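Local coordinates for protein-glutamate methylesterase/protein-glutamine glutaminase (Thermotoga maritima, PDB 3SFT) that probably removes methyl groups from methylated glutamates of chemoreceptors and deamidates particular glutamines, this chain being its C-terminal catalytic domain, at residues I9-S15 against P36-H42. Sequence-based numbering, arbitrary orientation.
Sequences IVVIGSS and PIVVVQH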
ATOM      1  N   ILE A   9      -9.867   1.817   2.621  1.00 23.78           N
ATOM      2  CA  ILE A   9      -8.869   1.349   1.669  1.00 20.97           C
ATOM      3  C   ILE A   9      -7.530   1.208   2.385  1.00 19.95           C
ATOM      4  O   ILE A   9      -7.226   1.948   3.323  1.00 19.45           O
ATOM      5  CB  ILE A   9      -8.710   2.312   0.462  1.00 20.78           C
ATOM      6  CG1 ILE A   9      -7.910   1.623  -0.650  1.00 18.68           C
ATOM      7  CG2 ILE A   9      -8.038   3.620   0.895  1.00 18.20           C
ATOM      8  CD1 ILE A   9      -7.724   2.472  -1.885  1.00 18.80           C
ATOM      9  N   VAL A  10      -6.760   0.211   1.977  1.00 18.17           N
ATOM     10  CA  VAL A  10      -5.452  -0.022   2.555  1.00 18.28           C
ATOM     11  C   VAL A  10      -4.415   0.155   1.451  1.00 17.17           C
ATOM     12  O   VAL A  10      -4.499  -0.472   0.400  1.00 19.34           O
ATOM     13  CB  VAL A  10      -5.340  -1.441   3.156  1.00 17.69           C
ATOM     14  CG1 VAL A  10      -3.959  -1.641   3.777  1.00 16.96           C
ATOM     15  CG2 VAL A  10      -6.429  -1.659   4.201  1.00 17.62           C
ATOM     16  N   VAL A  11      -3.485   1.073   1.666  1.00 15.99           N
ATOM     17  CA  VAL A  11      -2.429   1.327   0.706  1.00 15.60           C
ATOM     18  C   VAL A  11      -1.125   0.970   1.409  1.00 16.33           C
ATOM     19  O   VAL A  11      -0.806   1.520   2.464  1.00 15.72           O
ATOM     20  CB  VAL A  11      -2.413   2.802   0.257  1.00 15.10           C
ATOM     21  CG1 VAL A  11      -1.269   3.044  -0.718  1.00 15.16           C
ATOM     22  CG2 VAL A  11      -3.747   3.173  -0.387  1.00 15.44           C
ATOM     23  N   ILE A  12      -0.410   0.009   0.833  1.00 16.32           N
ATOM     24  CA  ILE A  12       0.847  -0.478   1.381  1.00 16.00           C
ATOM     25  C   ILE A  12       2.022  -0.072   0.513  1.00 17.94           C
ATOM     26  O   ILE A  12       1.974  -0.211  -0.713  1.00 18.33           O
ATOM     27  CB  ILE A  12       0.857  -2.023   1.464  1.00 16.39           C
ATOM     28  CG1 ILE A  12      -0.387  -2.526   2.205  1.00 15.79           C
ATOM     29  CG2 ILE A  12       2.138  -2.501   2.139  1.00 17.27           C
ATOM     30  CD1 ILE A  12      -0.401  -4.031   2.463  1.00 14.19           C
ATOM     31  N   GLY A  13       3.073   0.420   1.162  1.00 16.72           N
ATOM     32  CA  GLY A  13       4.279   0.827   0.465  1.00 16.75           C
ATOM     33  C   GLY A  13       5.432  -0.012   0.979  1.00 17.70           C
ATOM     34  O   GLY A  13       5.600  -0.170   2.187  1.00 17.66           O
ATOM     35  N   SER A  14       6.235  -0.545   0.065  1.00 16.84           N
ATOM     36  CA  SER A  14       7.355  -1.394   0.443  1.00 16.70           C
ATOM     37  C   SER A  14       8.489  -1.361  -0.573  1.00 18.17           C
ATOM     38  O   SER A  14       8.288  -1.023  -1.741  1.00 18.42           O
ATOM     39  CB  SER A  14       6.869  -2.834   0.607  1.00 15.07           C
ATOM     40  OG  SER A  14       6.151  -3.256  -0.545  1.00 10.63           O
ATOM     41  N   SER A  15       9.682  -1.738  -0.121  1.00 17.91           N
ATOM     42  CA  SER A  15      10.843  -1.781  -0.984  1.00 17.67           C
ATOM     43  C   SER A  15      11.719  -2.993  -0.647  1.00 18.06           C
ATOM     44  O   SER A  15      11.303  -4.126  -0.863  1.00 19.17           O
ATOM     45  CB  SER A  15      11.636  -0.476  -0.889  1.00 18.43           C
ATOM     46  OG  SER A  15      12.552  -0.378  -1.963  1.00 20.33           O
ATOM     47  N   PRO A  36     -10.512  -2.815  -0.251  1.00 21.78           N
ATOM     48  CA  PRO A  36      -9.556  -3.164  -1.306  1.00 21.30           C
ATOM     49  C   PRO A  36      -8.147  -2.838  -0.808  1.00 20.42           C
ATOM     50  O   PRO A  36      -7.972  -1.936   0.014  1.00 19.56           O
ATOM     51  CB  PRO A  36      -9.973  -2.256  -2.461  1.00 20.60           C
ATOM     52  CG  PRO A  36     -10.613  -1.085  -1.774  1.00 22.71           C
ATOM     53  CD  PRO A  36     -11.407  -1.730  -0.683  1.00 21.97           C
ATOM     54  N   ILE A  37      -7.160  -3.612  -1.243  1.00 19.56           N
ATOM     55  CA  ILE A  37      -5.779  -3.374  -0.829  1.00 19.75           C
ATOM     56  C   ILE A  37      -4.922  -3.035  -2.043  1.00 19.27           C
ATOM     57  O   ILE A  37      -5.024  -3.685  -3.085  1.00 19.70           O
ATOM     58  CB  ILE A  37      -5.182  -4.604  -0.107  1.00 18.09           C
ATOM     59  CG1 ILE A  37      -6.018  -4.943   1.129  1.00 18.79           C
ATOM     60  CG2 ILE A  37      -3.732  -4.339   0.288  1.00 18.32           C
ATOM     61  CD1 ILE A  37      -5.563  -6.177   1.858  1.00 14.51           C
ATOM     62  N   VAL A  38      -4.119  -1.984  -1.916  1.00 18.06           N
ATOM     63  CA  VAL A  38      -3.230  -1.549  -2.989  1.00 16.66           C
ATOM     64  C   VAL A  38      -1.790  -1.644  -2.493  1.00 16.62           C
ATOM     65  O   VAL A  38      -1.458  -1.143  -1.415  1.00 17.33           O
ATOM     66  CB  VAL A  38      -3.531  -0.090  -3.413  1.00 17.88           C
ATOM     67  CG1 VAL A  38      -2.600   0.333  -4.535  1.00 18.39           C
ATOM     68  CG2 VAL A  38      -4.988   0.045  -3.848  1.00 19.28           C
ATOM     69  N   VAL A  39      -0.943  -2.312  -3.263  1.00 15.21           N
ATOM     70  CA  VAL A  39       0.451  -2.466  -2.878  1.00 16.12           C
ATOM     71  C   VAL A  39       1.390  -1.827  -3.890  1.00 15.58           C
ATOM     72  O   VAL A  39       1.334  -2.138  -5.075  1.00 17.18           O
ATOM     73  CB  VAL A  39       0.835  -3.966  -2.734  1.00 17.24           C
ATOM     74  CG1 VAL A  39       2.320  -4.106  -2.413  1.00 16.33           C
ATOM     75  CG2 VAL A  39      -0.006  -4.628  -1.650  1.00 14.96           C
ATOM     76  N   VAL A  40       2.230  -0.911  -3.415  1.00 14.59           N
ATOM     77  CA  VAL A  40       3.222  -0.253  -4.251  1.00 13.92           C
ATOM     78  C   VAL A  40       4.585  -0.737  -3.756  1.00 15.58           C
ATOM     79  O   VAL A  40       5.088  -0.287  -2.727  1.00 15.21           O
ATOM     80  CB  VAL A  40       3.156   1.292  -4.148  1.00 14.39           C
ATOM     81  CG1 VAL A  40       4.217   1.915  -5.032  1.00 13.78           C
ATOM     82  CG2 VAL A  40       1.773   1.804  -4.556  1.00 14.24           C
ATOM     83  N   GLN A  41       5.149  -1.692  -4.481  1.00 16.30           N
ATOM     84  CA  GLN A  41       6.443  -2.277  -4.160  1.00 17.19           C
ATOM     85  C   GLN A  41       7.477  -1.783  -5.165  1.00 18.37           C
ATOM     86  O   GLN A  41       7.286  -1.935  -6.373  1.00 19.34           O
ATOM     87  CB  GLN A  41       6.328  -3.812  -4.225  1.00 16.52           C
ATOM     88  CG  GLN A  41       7.649  -4.596  -4.290  1.00 16.26           C
ATOM     89  CD  GLN A  41       8.442  -4.559  -3.002  1.00 16.71           C
ATOM     90  OE1 GLN A  41       7.898  -4.743  -1.920  1.00 20.43           O
ATOM     91  NE2 GLN A  41       9.745  -4.359  -3.118  1.00 15.17           N
ATOM     92  N   HIS A  42       8.556  -1.179  -4.665  1.00 19.96           N
ATOM     93  CA  HIS A  42       9.642  -0.683  -5.518  1.00 22.88           C
ATOM     94  C   HIS A  42      10.307  -1.888  -6.169  1.00 24.68           C
ATOM     95  O   HIS A  42      10.702  -2.833  -5.487  1.00 24.31           O
ATOM     96  CB  HIS A  42      10.708   0.062  -4.707  1.00 21.39           C
ATOM     97  CG  HIS A  42      10.205   1.285  -4.007  1.00 20.84           C
ATOM     98  ND1 HIS A  42      11.028   2.100  -3.261  1.00 22.94           N
ATOM     99  CD2 HIS A  42       8.969   1.827  -3.931  1.00 20.78           C
ATOM    100  CE1 HIS A  42      10.320   3.091  -2.754  1.00 22.29           C
ATOM    101  NE2 HIS A  42       9.068   2.950  -3.144  1.00 22.60           N
TER
HETATM  102  O   HOH W   1      13.056  -2.966  -3.561  1.00 29.87           O
HETATM  103  O   HOH W   2      13.570   2.043  -1.897  1.00 29.95           O
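Two neighbouring central strands of the parallel sheet, 9-14 and 37-41, run 14° apart with axes 4.7 Å from each other; with helix 18-22 they form a beta-alpha-beta unit of this doubly wound alpha/beta domain. V10 and I12 take up P36 O and V38 O through their amides, and their carbonyls accept V38 N and V40 N. S14 N to V40 O and H42 N to S14 O (2.9 Å) continue the pattern. On one face, the extended I9 side chain lies against the P36 ring, CG1 to P36 CG 4.0 Å, and its CD1 reaches V38 CG2 at 4.2 Å. V38, V11 and V40 continue this surface; G13, with no side chain, leaves a shallow hollow beside V40, and helix 112-123 covers V11, its T115 packing on V40. On the other face, I12 CD1 points back to I37 CG2 (4.0 Å), and I12 CB lies 4.2 Å from V39 CG2. Farther along this face Q41 curls forward and across to strand 9-14: S14 OG donates to OE1 (2.7 Å), and NE2 reaches S15 O (2.8 Å) and H42 O (3.0 Å). At the C-terminal ends of the two strands S15 OG lies 3.2 Å from H42 ND1, bridged by one water. H42 NE2 is hydrogen-bonded to D138 while ND1 faces S15, consistent with the predicted Ser-His-Asp triad, in which histidine would probably activate the serine.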